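Local coordinates for protein 4-alpha-glucanotransferase (Corynebacterium glutamicum, PDB 5B68) that is a 4-alpha-glucanotransferase, also called amylomaltase or disproportionating enzyme, which joins an N-terminal beta-sandwich domain to a TIM-barrel domain, at residues R71-S76 with R153-G158; E84-V89 with E130-I135. All blocks are in the same frame, centred on the assembly; numbering follows the deposited sequence.

Contact 1: residues R71-S76 with R153-G158; sequences RPLPPS and RSAECG. With SO4 (sulfate ion), chain M.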
loop_
_atom_site.group_PDB
_atom_site.type_symbol
_atom_site.label_atom_id
_atom_site.label_comp_id
_atom_site.label_asym_id
_atom_site.label_seq_id
_atom_site.Cartn_x
_atom_site.Cartn_y
_atom_site.Cartn_z
ATOM N N ARG A 71 -33.599 4.000 0.921
ATOM C CA ARG A 71 -32.634 3.161 0.195
ATOM C C ARG A 71 -33.274 1.825 -0.145
ATOM O O ARG A 71 -33.579 1.054 0.765
ATOM C CB ARG A 71 -31.409 2.849 1.081
ATOM C CG ARG A 71 -30.358 3.958 1.209
ATOM C CD ARG A 71 -29.084 3.391 1.842
ATOM N NE ARG A 71 -28.082 4.442 2.065
ATOM C CZ ARG A 71 -27.286 4.932 1.113
ATOM N NH1 ARG A 71 -26.408 5.907 1.446
ATOM N NH2 ARG A 71 -27.366 4.489 -0.117
ATOM N N PRO A 72 -33.463 1.548 -1.407
ATOM C CA PRO A 72 -34.172 0.327 -1.700
ATOM C C PRO A 72 -33.386 -0.907 -1.276
ATOM O O PRO A 72 -33.969 -1.828 -0.651
ATOM C CB PRO A 72 -34.398 0.404 -3.212
ATOM C CG PRO A 72 -34.397 1.873 -3.526
ATOM C CD PRO A 72 -33.330 2.416 -2.610
ATOM N N LEU A 73 -32.080 -0.922 -1.587
ATOM C CA LEU A 73 -31.139 -1.873 -1.058
ATOM C C LEU A 73 -30.063 -1.114 -0.290
ATOM O O LEU A 73 -29.898 0.095 -0.499
ATOM C CB LEU A 73 -30.465 -2.669 -2.160
ATOM C CG LEU A 73 -31.371 -3.762 -2.800
ATOM C CD1 LEU A 73 -30.822 -4.234 -4.080
ATOM C CD2 LEU A 73 -31.571 -4.923 -1.821
ATOM N N PRO A 74 -29.263 -1.838 0.480
ATOM C CA PRO A 74 -28.135 -1.158 1.110
ATOM C C PRO A 74 -27.153 -0.698 0.034
ATOM O O PRO A 74 -27.197 -1.147 -1.142
ATOM C CB PRO A 74 -27.531 -2.217 2.033
ATOM C CG PRO A 74 -28.644 -3.181 2.238
ATOM C CD PRO A 74 -29.429 -3.213 0.976
ATOM N N PRO A 75 -26.247 0.217 0.416
ATOM C CA PRO A 75 -25.204 0.628 -0.571
ATOM C C PRO A 75 -24.493 -0.577 -1.158
ATOM O O PRO A 75 -24.306 -0.635 -2.369
ATOM C CB PRO A 75 -24.205 1.432 0.304
ATOM C CG PRO A 75 -25.009 1.885 1.460
ATOM C CD PRO A 75 -26.075 0.866 1.751
ATOM N N SER A 76 -24.117 -1.532 -0.275
ATOM C CA SER A 76 -23.676 -2.889 -0.641
ATOM C C SER A 76 -23.792 -3.758 0.626
ATOM O O SER A 76 -24.016 -3.225 1.700
ATOM C CB SER A 76 -22.291 -2.907 -1.227
ATOM O OG SER A 76 -21.365 -2.197 -0.393
ATOM N N ARG A 153 -40.018 -0.270 -10.423
ATOM C CA ARG A 153 -38.811 0.189 -9.777
ATOM C C ARG A 153 -37.865 -0.999 -9.628
ATOM O O ARG A 153 -38.277 -2.172 -9.393
ATOM C CB ARG A 153 -39.125 0.801 -8.437
ATOM C CG ARG A 153 -39.965 2.047 -8.510
ATOM C CD ARG A 153 -40.415 2.547 -7.126
ATOM N NE ARG A 153 -41.390 1.632 -6.481
ATOM C CZ ARG A 153 -42.659 1.478 -6.848
ATOM N NH1 ARG A 153 -43.156 2.195 -7.859
ATOM N NH2 ARG A 153 -43.441 0.559 -6.229
ATOM N N SER A 154 -36.579 -0.738 -9.837
ATOM C CA SER A 154 -35.569 -1.763 -9.665
ATOM C C SER A 154 -34.338 -1.158 -8.963
ATOM O O SER A 154 -34.114 0.049 -8.981
ATOM C CB SER A 154 -35.216 -2.453 -10.984
ATOM O OG SER A 154 -34.583 -1.542 -11.852
ATOM N N ALA A 155 -33.570 -2.038 -8.324
ATOM C CA ALA A 155 -32.334 -1.636 -7.599
ATOM C C ALA A 155 -31.382 -2.823 -7.565
ATOM O O ALA A 155 -31.792 -4.000 -7.731
ATOM C CB ALA A 155 -32.613 -1.165 -6.182
ATOM N N GLU A 156 -30.093 -2.536 -7.364
ATOM C CA GLU A 156 -29.133 -3.627 -7.224
ATOM C C GLU A 156 -28.056 -3.123 -6.255
ATOM O O GLU A 156 -27.869 -1.926 -6.112
ATOM C CB GLU A 156 -28.480 -4.026 -8.551
ATOM C CG GLU A 156 -27.744 -2.909 -9.247
ATOM C CD GLU A 156 -26.969 -3.474 -10.424
ATOM O OE1 GLU A 156 -25.726 -3.655 -10.318
ATOM O OE2 GLU A 156 -27.643 -3.869 -11.386
ATOM N N CYS A 157 -27.384 -4.039 -5.591
ATOM C CA CYS A 157 -26.214 -3.709 -4.829
ATOM C C CYS A 157 -25.222 -4.867 -4.854
ATOM O O CYS A 157 -25.573 -5.974 -5.164
ATOM C CB CYS A 157 -26.550 -3.260 -3.424
ATOM S SG CYS A 157 -27.003 -4.610 -2.320
ATOM N N GLY A 158 -23.938 -4.589 -4.591
ATOM C CA GLY A 158 -22.979 -5.684 -4.486
ATOM C C GLY A 158 -23.309 -6.476 -3.242
ATOM O O GLY A 158 -23.761 -5.917 -2.247
HETATM S S SO4 M . -46.578 1.346 -8.273
HETATM O O1 SO4 M . -46.225 0.539 -9.475
HETATM O O2 SO4 M . -48.034 1.563 -8.204
HETATM O O3 SO4 M . -46.144 0.635 -7.022
HETATM O O4 SO4 M . -46.004 2.710 -8.402
HETATM O O HOH W 1 -28.155 -0.067 -3.590
HETATM O O HOH W 2 -23.081 -1.872 -4.456
#
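C157 and L73 form the tight part of this contact, where the proline-rich segment 71-76 lies over strand 153-158. The CB of C157 meets the backbone of 71-76 and comes 3.2 Å from the carbonyl oxygen of P74. Its SG sits between the backbone N and the carbonyl carbon (chi1 76°), and it packs 4.0 Å from L73 CB, with the ring carbon CD of P74 a little farther off. L73 reaches past the cysteine with one branch: its CD1 settles on the strand backbone, 3.6 Å from E156 CA, and also touches A155 CB. Towards the start of the strand, P72 and A155 meet CB to CB at 3.8 Å. L73 also touches L148, F87 and V89, so the leucine is wedged between strands 142-150 and 86-92 of the N-terminal beta sandwich, and the segment bearing it leads from helix 54-69 into strand 76-80. The backbones run nearly the same way, 13° apart, but in this stretch they are joined through water. One water is hydrogen-bonded to P74 O and E156 O, and a second donates to P75 O (2.7 Å) while accepting from G158 N (2.9 Å). The periphery is looser and polar. E156, whose CB points away from segment 71-76, forms a salt bridge through OE1 with K145, whereas S76 OG is hydrogen-bonded to A436 O. At the start of the strand, beyond A155, R153 binds a sulfate ion, probably from the crystallisation liquor, at the edge of its guanidinium: NH1 bonds O4 and NH2 bonds O3 at 2.8 Å; N151 ND2 also hydrogen-bonds the sulfate.

Contact 2: residues E84-V89 with E130-I135; sequences ELVFPV and EASFKI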
loop_
_atom_site.group_PDB
_atom_site.type_symbol
_atom_site.label_atom_id
_atom_site.label_comp_id
_atom_site.label_asym_id
_atom_site.label_seq_id
_atom_site.Cartn_x
_atom_site.Cartn_y
_atom_site.Cartn_z
ATOM N N GLU A 84 -25.324 -16.108 7.666
ATOM C CA GLU A 84 -26.649 -15.871 7.123
ATOM C C GLU A 84 -27.094 -14.445 7.449
ATOM O O GLU A 84 -27.954 -14.196 8.264
ATOM C CB GLU A 84 -27.653 -16.906 7.665
ATOM C CG GLU A 84 -27.383 -18.301 7.184
ATOM C CD GLU A 84 -28.351 -19.300 7.832
ATOM O OE1 GLU A 84 -28.069 -19.777 8.922
ATOM O OE2 GLU A 84 -29.414 -19.544 7.279
ATOM N N LEU A 85 -26.464 -13.474 6.815
ATOM C CA LEU A 85 -26.599 -12.118 7.170
ATOM C C LEU A 85 -27.975 -11.567 6.783
ATOM O O LEU A 85 -28.466 -11.881 5.708
ATOM C CB LEU A 85 -25.479 -11.330 6.488
ATOM C CG LEU A 85 -25.506 -9.810 6.690
ATOM C CD1 LEU A 85 -24.083 -9.302 6.754
ATOM C CD2 LEU A 85 -26.219 -9.043 5.602
ATOM N N VAL A 86 -28.509 -10.717 7.657
ATOM C CA VAL A 86 -29.843 -10.129 7.495
ATOM C C VAL A 86 -29.656 -8.684 7.047
ATOM O O VAL A 86 -28.923 -7.946 7.671
ATOM C CB VAL A 86 -30.676 -10.225 8.769
ATOM C CG1 VAL A 86 -32.010 -9.514 8.615
ATOM C CG2 VAL A 86 -30.886 -11.715 9.142
ATOM N N PHE A 87 -30.378 -8.259 6.004
ATOM C CA PHE A 87 -30.288 -6.862 5.489
ATOM C C PHE A 87 -31.735 -6.296 5.254
ATOM O O PHE A 87 -32.690 -7.052 5.041
ATOM C CB PHE A 87 -29.448 -6.791 4.188
ATOM C CG PHE A 87 -30.007 -7.583 3.051
ATOM C CD1 PHE A 87 -29.782 -8.959 2.937
ATOM C CD2 PHE A 87 -30.824 -6.988 2.129
ATOM C CE1 PHE A 87 -30.362 -9.690 1.929
ATOM C CE2 PHE A 87 -31.401 -7.740 1.107
ATOM C CZ PHE A 87 -31.156 -9.067 0.981
ATOM N N PRO A 88 -31.871 -4.976 5.277
ATOM C CA PRO A 88 -33.108 -4.245 5.034
ATOM C C PRO A 88 -33.327 -3.936 3.577
ATOM O O PRO A 88 -32.395 -3.709 2.830
ATOM C CB PRO A 88 -32.950 -2.962 5.870
ATOM C CG PRO A 88 -31.472 -2.729 5.778
ATOM C CD PRO A 88 -30.815 -4.069 5.760
ATOM N N VAL A 89 -34.576 -4.008 3.160
ATOM C CA VAL A 89 -35.042 -3.529 1.863
ATOM C C VAL A 89 -36.167 -2.492 2.126
ATOM O O VAL A 89 -36.964 -2.676 3.063
ATOM C CB VAL A 89 -35.581 -4.718 1.078
ATOM C CG1 VAL A 89 -36.434 -4.321 -0.110
ATOM C CG2 VAL A 89 -34.437 -5.604 0.575
ATOM N N GLU A 130 -40.455 -1.180 5.214
ATOM C CA GLU A 130 -39.219 -1.892 5.337
ATOM C C GLU A 130 -39.484 -3.390 5.466
ATOM O O GLU A 130 -40.349 -3.779 6.240
ATOM C CB GLU A 130 -38.503 -1.382 6.570
ATOM C CG GLU A 130 -37.089 -1.936 6.733
ATOM C CD GLU A 130 -36.336 -1.336 7.898
ATOM O OE1 GLU A 130 -36.179 -2.018 8.936
ATOM O OE2 GLU A 130 -35.924 -0.185 7.834
ATOM N N ALA A 131 -38.684 -4.218 4.802
ATOM C CA ALA A 131 -38.660 -5.689 4.996
ATOM C C ALA A 131 -37.239 -6.153 5.250
ATOM O O ALA A 131 -36.302 -5.406 5.025
ATOM C CB ALA A 131 -39.241 -6.345 3.775
ATOM N N SER A 132 -37.088 -7.322 5.847
ATOM C CA SER A 132 -35.771 -7.937 6.080
ATOM C C SER A 132 -35.625 -9.218 5.342
ATOM O O SER A 132 -36.582 -10.071 5.227
ATOM C CB SER A 132 -35.458 -8.143 7.569
ATOM O OG SER A 132 -35.276 -6.928 8.309
ATOM N N PHE A 133 -34.458 -9.414 4.746
ATOM C CA PHE A 133 -34.157 -10.672 4.052
ATOM C C PHE A 133 -32.801 -11.197 4.532
ATOM O O PHE A 133 -31.957 -10.442 5.027
ATOM C CB PHE A 133 -34.153 -10.540 2.538
ATOM C CG PHE A 133 -35.488 -10.164 1.968
ATOM C CD1 PHE A 133 -35.852 -8.832 1.920
ATOM C CD2 PHE A 133 -36.384 -11.112 1.536
ATOM C CE1 PHE A 133 -37.086 -8.447 1.442
ATOM C CE2 PHE A 133 -37.625 -10.742 1.026
ATOM C CZ PHE A 133 -37.977 -9.406 0.958
ATOM N N LYS A 134 -32.638 -12.498 4.389
ATOM C CA LYS A 134 -31.521 -13.246 4.897
ATOM C C LYS A 134 -30.854 -13.944 3.752
ATOM O O LYS A 134 -31.479 -14.660 2.946
ATOM C CB LYS A 134 -32.056 -14.292 5.886
ATOM C CG LYS A 134 -31.036 -14.915 6.766
ATOM C CD LYS A 134 -31.689 -15.743 7.887
ATOM C CE LYS A 134 -32.666 -16.787 7.375
ATOM N NZ LYS A 134 -33.316 -17.555 8.498
ATOM N N ILE A 135 -29.553 -13.752 3.621
ATOM C CA ILE A 135 -28.813 -14.502 2.650
ATOM C C ILE A 135 -28.545 -15.962 3.116
ATOM O O ILE A 135 -28.449 -16.187 4.313
ATOM C CB ILE A 135 -27.487 -13.826 2.220
ATOM C CG1 ILE A 135 -26.469 -13.792 3.366
ATOM C CG2 ILE A 135 -27.739 -12.401 1.764
ATOM C CD1 ILE A 135 -25.108 -13.250 2.884
HETATM O O HOH W 3 -30.228 -18.209 5.088
#
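F87 and F133 face each other as a hydrogen-bonded pair of two antiparallel strands, 86-89 and 130-134, whose directions differ by 150°. Backbone bonds come first. F87 N donates to F133 O at 2.9 Å and F133 N returns a bond to F87 O; V89 and A131 repeat this reciprocal pairing, and I135 N to L85 O extends it beyond the strand ends. CA-H...O contacts lie between these bonds, such as V86 CA to F133 O at 3.3 Å.

Apolar contacts gather on the face of F87, V89 and F133. The chi1 of F87 (61°) puts CG between its own backbone N and carbonyl carbon. The ring lies by the F133 backbone, with CD1 3.4 Å from F133 O and CZ 3.7 Å from F133 CB, and CE1 meets I135 CG2 at 3.8 Å. V89 brings its CG2 branch obliquely against the F133 ring, 3.8 Å from CD1.

On the other face, V86 sets CG1 against S132 CB and CG2 against K134 CG. The carboxylate of E130 and the hydroxyl of S132 both bond N116. One water donates to E84 OE2 and I135 O. E84 OE2 and K134 NZ stay 4.5 Å apart, too far for a salt bridge.

With V99 touching F87, V89 and F133, this two-faced antiparallel pairing, one side aromatic and aliphatic and the other more polar, is characteristic of a beta sandwich.

From the N terminus, the chain leaves helix 54-69 and enters 71-76, the first half of contact 1. It then runs through strand 76-80 to 84-89, passes strands 98-102 and 108-114, and returns at 130-135, where contact 2 closes the shorter loop. Strand 142-150 follows before 153-158 closes the longer one, so contact 2 is nested within contact 1 without crossing it. The two centres lie about 12 Å apart. They meet where segment 71-76 packs on 84-89: L73 CD2 is 3.8 Å from V89 CG2, and P74 CD is 3.5 Å from P88 O. Segment 71-76 thus bridges strands 86-92 and 153-162 within the N-terminal domain.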